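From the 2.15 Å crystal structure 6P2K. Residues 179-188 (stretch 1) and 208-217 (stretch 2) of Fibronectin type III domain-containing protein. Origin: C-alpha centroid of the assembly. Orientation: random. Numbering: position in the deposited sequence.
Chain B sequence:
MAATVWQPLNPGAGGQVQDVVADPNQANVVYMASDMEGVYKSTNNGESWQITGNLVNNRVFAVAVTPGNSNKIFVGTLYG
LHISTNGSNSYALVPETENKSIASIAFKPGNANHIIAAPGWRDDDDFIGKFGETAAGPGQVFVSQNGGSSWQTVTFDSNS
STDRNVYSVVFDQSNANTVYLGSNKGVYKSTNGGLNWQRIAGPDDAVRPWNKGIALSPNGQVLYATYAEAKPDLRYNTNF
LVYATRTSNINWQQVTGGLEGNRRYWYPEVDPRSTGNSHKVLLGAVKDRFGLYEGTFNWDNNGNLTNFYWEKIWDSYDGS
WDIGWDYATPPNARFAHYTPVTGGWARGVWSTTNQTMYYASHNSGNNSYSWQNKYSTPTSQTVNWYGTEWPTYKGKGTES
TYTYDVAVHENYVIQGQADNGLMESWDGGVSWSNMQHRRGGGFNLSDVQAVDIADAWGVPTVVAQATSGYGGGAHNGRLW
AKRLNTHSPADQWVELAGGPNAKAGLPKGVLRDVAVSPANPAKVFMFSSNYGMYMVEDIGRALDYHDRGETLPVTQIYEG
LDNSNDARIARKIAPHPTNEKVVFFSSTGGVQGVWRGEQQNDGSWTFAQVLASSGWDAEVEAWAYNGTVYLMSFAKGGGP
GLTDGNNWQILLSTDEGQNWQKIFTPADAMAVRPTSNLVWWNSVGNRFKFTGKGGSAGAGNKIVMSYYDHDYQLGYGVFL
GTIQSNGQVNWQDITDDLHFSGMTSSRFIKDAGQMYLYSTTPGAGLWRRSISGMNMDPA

Stretch 1, residues 179-188: VYLGSNKGVY
Stretch 2 208-217: RPWNKGIALS

Stretch 1 is a hairpin: strand 179-183, a tight turn, then strand 187-188. Stretch 2 runs as strand 210-216. The strand is irregular at Lys212 (-110/43) and Gly213 (115/149); at Gly213 a CB would jam against the preceding carbonyl O, which calls for glycine. The axes of strands 179-183 and 210-216 approach to 5.3 Å, and their directions differ by 138°, roughly antiparallel. Gly182 CA lies 5.0 Å from Gly213 CA, Ser183 CA 5.3 Å from Asn211 CA, and Asn184 CA 4.2 Å from Trp210 CA. The contact buries 527 Å².

Val179 (-161/141) points away. Tyr180 (-116/156, chi1 m, chi2 71°) points toward stretch 2. Its CB packs 3.6 Å from Ile214 CD1, and its CE1 lies 4.2 Å from Leu216 CD2. Ile214 (-132/161, p, t) and Leu216 (-126/132, t, p) both point toward stretch 1; Ile214 packs against Tyr180 CB, and Leu216 against the ring.

Leu181 (-128/147, p, p) points away. Leu181 N donates to Tyr188 O at 3.0 Å, and Tyr188 N donates to Leu181 O at 3.1 Å.

Gly182 (-115/123) leaves room for its neighbours. Its CA is 3.1 Å from Asn211 OD1, and its N is 3.3 Å from Ile214 CD1. A CB here would clash with Asn211 OD1. Asn211 (-89/136, chi1 t, chi2 -103°) points toward stretch 1 but its side chain bonds within its own stretch: Gly213 N donates to Asn211 OD1 at 2.9 Å, and Asn211 ND2 to Gly213 O at 2.9 Å.

Ser183 (-142/169, chi1 t) provides the backbone link. Asn211 N donates to Ser183 O at 3.0 Å, with an N-H...O angle of 137°. Ser183 O also accepts from Gly186 N at 3.1 Å. The side chain points away, and Ser183 OG accepts from Lys185 N at 2.9 Å, bracing the turn.

Asn184 (-67/-17, chi1 m, chi2 -36°) is buried. Its CB sits over the face of Trp210 (-85/126, chi1 m, chi2 8°), 4.0 Å from the five-membered ring centroid, in a CH-pi contact. Lys212 NZ donates to Asn184 OD1 at 2.9 Å. The Lys212 CB points away, but its m, m, t, t chain brings the amine back.

Lys185 (-66/-37) points away. Gly186 (135/-175) closes the turn. These angles call for glycine, since a CB would jam against the preceding carbonyl. Its CA lies 4.0 Å from Pro209 O.

Val187 (-91/123, chi1 t) points sideways. Its CG2 packs 3.5 Å from Ile214 CG2 and 3.7 Å from Asn211 CG. Tyr188 (-116/148, chi1 m) makes no contact with stretch 2.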

ATOM      1  N   VAL B 179     -57.573  10.087  44.333  1.00 62.77           N
ATOM      2  CA  VAL B 179     -56.203   9.698  43.987  1.00 61.17           C
ATOM      3  C   VAL B 179     -56.087   8.176  44.045  1.00 59.30           C
ATOM      4  O   VAL B 179     -56.669   7.525  44.918  1.00 61.72           O
ATOM      5  CB  VAL B 179     -55.182  10.388  44.923  1.00 58.54           C
ATOM      6  CG1 VAL B 179     -55.604  10.260  46.388  1.00 61.89           C
ATOM      7  CG2 VAL B 179     -53.779   9.846  44.706  1.00 54.64           C
ATOM      8  N   TYR B 180     -55.331   7.614  43.095  1.00 56.36           N
ATOM      9  CA  TYR B 180     -55.048   6.188  43.008  1.00 60.67           C
ATOM     10  C   TYR B 180     -53.559   5.920  43.192  1.00 57.83           C
ATOM     11  O   TYR B 180     -52.711   6.776  42.927  1.00 50.85           O
ATOM     12  CB  TYR B 180     -55.464   5.595  41.655  1.00 59.93           C
ATOM     13  CG  TYR B 180     -56.904   5.794  41.260  1.00 63.00           C
ATOM     14  CD1 TYR B 180     -57.377   7.043  40.888  1.00 62.95           C
ATOM     15  CD2 TYR B 180     -57.784   4.721  41.227  1.00 65.64           C
ATOM     16  CE1 TYR B 180     -58.686   7.224  40.517  1.00 66.03           C
ATOM     17  CE2 TYR B 180     -59.098   4.890  40.855  1.00 69.05           C
ATOM     18  CZ  TYR B 180     -59.545   6.145  40.501  1.00 67.99           C
ATOM     19  OH  TYR B 180     -60.855   6.320  40.128  1.00 67.42           O
ATOM     20  N   LEU B 181     -53.247   4.700  43.622  1.00 57.59           N
ATOM     21  CA  LEU B 181     -51.880   4.206  43.625  1.00 51.01           C
ATOM     22  C   LEU B 181     -51.824   2.861  42.915  1.00 53.16           C
ATOM     23  O   LEU B 181     -52.774   2.073  42.959  1.00 55.25           O
ATOM     24  CB  LEU B 181     -51.307   4.074  45.051  1.00 54.19           C
ATOM     25  CG  LEU B 181     -51.839   3.018  46.023  1.00 56.65           C
ATOM     26  CD1 LEU B 181     -51.133   1.669  45.877  1.00 56.06           C
ATOM     27  CD2 LEU B 181     -51.688   3.542  47.437  1.00 56.03           C
ATOM     28  N   GLY B 182     -50.697   2.613  42.256  1.00 49.99           N
ATOM     29  CA  GLY B 182     -50.466   1.356  41.578  1.00 48.87           C
ATOM     30  C   GLY B 182     -49.333   0.583  42.217  1.00 49.19           C
ATOM     31  O   GLY B 182     -48.216   1.092  42.330  1.00 48.70           O
ATOM     32  N   SER B 183     -49.605  -0.647  42.639  1.00 48.71           N
ATOM     33  CA  SER B 183     -48.657  -1.377  43.466  1.00 51.66           C
ATOM     34  C   SER B 183     -48.655  -2.845  43.072  1.00 49.59           C
ATOM     35  O   SER B 183     -49.508  -3.313  42.316  1.00 50.49           O
ATOM     36  CB  SER B 183     -48.991  -1.222  44.955  1.00 52.19           C
ATOM     37  OG  SER B 183     -48.260  -2.146  45.737  1.00 52.92           O
ATOM     38  N   ASN B 184     -47.665  -3.573  43.590  1.00 49.40           N
ATOM     39  CA  ASN B 184     -47.732  -5.026  43.534  1.00 50.97           C
ATOM     40  C   ASN B 184     -48.867  -5.563  44.396  1.00 60.41           C
ATOM     41  O   ASN B 184     -49.260  -6.723  44.237  1.00 63.89           O
ATOM     42  CB  ASN B 184     -46.399  -5.644  43.966  1.00 52.89           C
ATOM     43  CG  ASN B 184     -45.311  -5.487  42.913  1.00 53.90           C
ATOM     44  OD1 ASN B 184     -45.574  -5.556  41.710  1.00 54.90           O
ATOM     45  ND2 ASN B 184     -44.080  -5.271  43.365  1.00 50.66           N
ATOM     46  N   LYS B 185     -49.392  -4.751  45.314  1.00 59.64           N
ATOM     47  CA  LYS B 185     -50.612  -5.121  46.021  1.00 63.71           C
ATOM     48  C   LYS B 185     -51.798  -5.164  45.067  1.00 65.61           C
ATOM     49  O   LYS B 185     -52.674  -6.030  45.185  1.00 72.22           O
ATOM     50  CB  LYS B 185     -50.883  -4.127  47.151  1.00 65.29           C
ATOM     51  CG  LYS B 185     -49.761  -3.994  48.165  1.00 64.67           C
ATOM     52  CD  LYS B 185     -49.428  -5.344  48.775  1.00 66.65           C
ATOM     53  CE  LYS B 185     -48.521  -5.202  49.982  1.00 65.57           C
ATOM     54  NZ  LYS B 185     -49.256  -5.355  51.261  1.00 68.36           N
ATOM     55  N   GLY B 186     -51.826  -4.250  44.113  1.00 58.89           N
ATOM     56  CA  GLY B 186     -52.946  -4.016  43.234  1.00 58.63           C
ATOM     57  C   GLY B 186     -53.191  -2.526  43.128  1.00 57.55           C
ATOM     58  O   GLY B 186     -52.435  -1.714  43.665  1.00 59.35           O
ATOM     59  N   VAL B 187     -54.257  -2.155  42.425  1.00 58.45           N
ATOM     60  CA  VAL B 187     -54.626  -0.754  42.279  1.00 60.48           C
ATOM     61  C   VAL B 187     -55.590  -0.389  43.397  1.00 65.47           C
ATOM     62  O   VAL B 187     -56.634  -1.029  43.561  1.00 71.03           O
ATOM     63  CB  VAL B 187     -55.246  -0.484  40.901  1.00 57.27           C
ATOM     64  CG1 VAL B 187     -55.863   0.901  40.870  1.00 57.63           C
ATOM     65  CG2 VAL B 187     -54.191  -0.617  39.827  1.00 53.88           C
ATOM     66  N   TYR B 188     -55.231   0.627  44.173  1.00 62.61           N
ATOM     67  CA  TYR B 188     -56.042   1.104  45.281  1.00 67.01           C
ATOM     68  C   TYR B 188     -56.488   2.531  45.003  1.00 68.70           C
ATOM     69  O   TYR B 188     -55.783   3.303  44.345  1.00 68.06           O
ATOM     70  CB  TYR B 188     -55.268   1.033  46.606  1.00 63.90           C
ATOM     71  CG  TYR B 188     -55.037  -0.382  47.086  1.00 68.22           C
ATOM     72  CD1 TYR B 188     -54.101  -1.199  46.467  1.00 62.92           C
ATOM     73  CD2 TYR B 188     -55.761  -0.906  48.151  1.00 70.68           C
ATOM     74  CE1 TYR B 188     -53.891  -2.493  46.892  1.00 64.28           C
ATOM     75  CE2 TYR B 188     -55.554  -2.202  48.588  1.00 70.26           C
ATOM     76  CZ  TYR B 188     -54.618  -2.991  47.953  1.00 70.74           C
ATOM     77  OH  TYR B 188     -54.403  -4.284  48.377  1.00 72.96           O
ATOM     78  N   ARG B 208     -52.479 -12.475  37.108  1.00 66.41           N
ATOM     79  CA  ARG B 208     -51.607 -11.296  37.104  1.00 62.75           C
ATOM     80  C   ARG B 208     -52.123 -10.256  38.092  1.00 63.85           C
ATOM     81  O   ARG B 208     -52.688  -9.226  37.699  1.00 57.11           O
ATOM     82  CB  ARG B 208     -51.469 -10.713  35.693  1.00 58.26           C
ATOM     83  CG  ARG B 208     -52.766 -10.511  34.924  1.00 55.80           C
ATOM     84  CD  ARG B 208     -52.493 -10.130  33.469  1.00 54.77           C
ATOM     85  NE  ARG B 208     -51.889 -11.225  32.715  1.00 52.95           N
ATOM     86  CZ  ARG B 208     -50.635 -11.229  32.271  1.00 50.47           C
ATOM     87  NH1 ARG B 208     -49.842 -10.191  32.503  1.00 48.07           N
ATOM     88  NH2 ARG B 208     -50.175 -12.271  31.595  1.00 57.66           N
ATOM     89  N   PRO B 209     -51.911 -10.477  39.391  1.00 66.10           N
ATOM     90  CA  PRO B 209     -52.444  -9.537  40.389  1.00 60.40           C
ATOM     91  C   PRO B 209     -51.658  -8.242  40.486  1.00 62.32           C
ATOM     92  O   PRO B 209     -52.223  -7.226  40.911  1.00 57.73           O
ATOM     93  CB  PRO B 209     -52.361 -10.330  41.704  1.00 63.11           C
ATOM     94  CG  PRO B 209     -51.858 -11.717  41.329  1.00 63.70           C
ATOM     95  CD  PRO B 209     -51.164 -11.575  40.022  1.00 60.51           C
ATOM     96  N   TRP B 210     -50.385  -8.238  40.106  1.00 59.12           N
ATOM     97  CA  TRP B 210     -49.509  -7.108  40.383  1.00 56.29           C
ATOM     98  C   TRP B 210     -49.648  -6.035  39.312  1.00 49.90           C
ATOM     99  O   TRP B 210     -49.497  -6.312  38.118  1.00 48.60           O
ATOM    100  CB  TRP B 210     -48.057  -7.573  40.470  1.00 50.58           C
ATOM    101  CG  TRP B 210     -47.789  -8.457  41.643  1.00 60.33           C
ATOM    102  CD1 TRP B 210     -48.709  -8.977  42.505  1.00 61.40           C
ATOM    103  CD2 TRP B 210     -46.513  -8.936  42.082  1.00 62.62           C
ATOM    104  NE1 TRP B 210     -48.087  -9.742  43.459  1.00 63.42           N
ATOM    105  CE2 TRP B 210     -46.737  -9.736  43.222  1.00 64.21           C
ATOM    106  CE3 TRP B 210     -45.202  -8.764  41.625  1.00 61.32           C
ATOM    107  CZ2 TRP B 210     -45.703 -10.364  43.908  1.00 65.19           C
ATOM    108  CZ3 TRP B 210     -44.174  -9.388  42.310  1.00 62.76           C
ATOM    109  CH2 TRP B 210     -44.431 -10.179  43.439  1.00 63.96           C
ATOM    110  N   ASN B 211     -49.932  -4.810  39.743  1.00 49.72           N
ATOM    111  CA  ASN B 211     -49.942  -3.667  38.843  1.00 49.92           C
ATOM    112  C   ASN B 211     -48.553  -3.048  38.777  1.00 46.83           C
ATOM    113  O   ASN B 211     -47.889  -2.870  39.804  1.00 44.79           O
ATOM    114  CB  ASN B 211     -50.953  -2.616  39.296  1.00 50.58           C
ATOM    115  CG  ASN B 211     -50.818  -1.320  38.525  1.00 51.18           C
ATOM    116  OD1 ASN B 211     -50.276  -0.336  39.027  1.00 47.87           O
ATOM    117  ND2 ASN B 211     -51.295  -1.319  37.287  1.00 53.90           N
ATOM    118  N   LYS B 212     -48.118  -2.722  37.562  1.00 42.33           N
ATOM    119  CA  LYS B 212     -46.804  -2.133  37.326  1.00 39.69           C
ATOM    120  C   LYS B 212     -46.921  -0.671  36.908  1.00 46.19           C
ATOM    121  O   LYS B 212     -46.230  -0.207  36.000  1.00 42.86           O
ATOM    122  CB  LYS B 212     -46.036  -2.931  36.276  1.00 38.32           C
ATOM    123  CG  LYS B 212     -45.784  -4.376  36.672  1.00 41.50           C
ATOM    124  CD  LYS B 212     -44.988  -4.456  37.969  1.00 40.74           C
ATOM    125  CE  LYS B 212     -44.691  -5.899  38.354  1.00 43.32           C
ATOM    126  NZ  LYS B 212     -43.745  -5.984  39.502  1.00 41.81           N
ATOM    127  N   GLY B 213     -47.789   0.067  37.571  1.00 46.52           N
ATOM    128  CA  GLY B 213     -47.970   1.473  37.280  1.00 42.06           C
ATOM    129  C   GLY B 213     -49.353   1.765  36.737  1.00 43.74           C
ATOM    130  O   GLY B 213     -49.977   0.935  36.071  1.00 41.18           O
ATOM    131  N   ILE B 214     -49.846   2.967  37.036  1.00 40.80           N
ATOM    132  CA  ILE B 214     -51.154   3.404  36.573  1.00 42.42           C
ATOM    133  C   ILE B 214     -51.031   4.795  35.974  1.00 50.37           C
ATOM    134  O   ILE B 214     -50.079   5.534  36.235  1.00 49.57           O
ATOM    135  CB  ILE B 214     -52.209   3.426  37.694  1.00 50.85           C
ATOM    136  CG1 ILE B 214     -51.752   4.358  38.813  1.00 45.29           C
ATOM    137  CG2 ILE B 214     -52.471   2.024  38.208  1.00 47.08           C
ATOM    138  CD1 ILE B 214     -52.584   4.261  40.042  1.00 49.24           C
ATOM    139  N   ALA B 215     -52.031   5.146  35.173  1.00 46.74           N
ATOM    140  CA  ALA B 215     -52.158   6.480  34.615  1.00 45.48           C
ATOM    141  C   ALA B 215     -53.625   6.873  34.637  1.00 48.77           C
ATOM    142  O   ALA B 215     -54.505   6.033  34.431  1.00 50.69           O
ATOM    143  CB  ALA B 215     -51.606   6.551  33.187  1.00 43.51           C
ATOM    144  N   LEU B 216     -53.882   8.150  34.895  1.00 44.98           N
ATOM    145  CA  LEU B 216     -55.237   8.668  34.993  1.00 47.81           C
ATOM    146  C   LEU B 216     -55.377   9.852  34.052  1.00 51.31           C
ATOM    147  O   LEU B 216     -54.520  10.741  34.035  1.00 50.32           O
ATOM    148  CB  LEU B 216     -55.559   9.082  36.428  1.00 50.50           C
ATOM    149  CG  LEU B 216     -56.870   9.823  36.674  1.00 54.71           C
ATOM    150  CD1 LEU B 216     -58.040   8.934  36.325  1.00 55.39           C
ATOM    151  CD2 LEU B 216     -56.945  10.256  38.125  1.00 54.55           C
ATOM    152  N   SER B 217     -56.448   9.852  33.265  1.00 50.76           N
ATOM    153  CA  SER B 217     -56.703  10.961  32.364  1.00 55.30           C
ATOM    154  C   SER B 217     -56.991  12.231  33.164  1.00 56.28           C
ATOM    155  O   SER B 217     -57.588  12.169  34.243  1.00 56.54           O
ATOM    156  CB  SER B 217     -57.880  10.640  31.446  1.00 63.12           C
ATOM    157  OG  SER B 217     -58.263  11.773  30.687  1.00 68.26           O
TER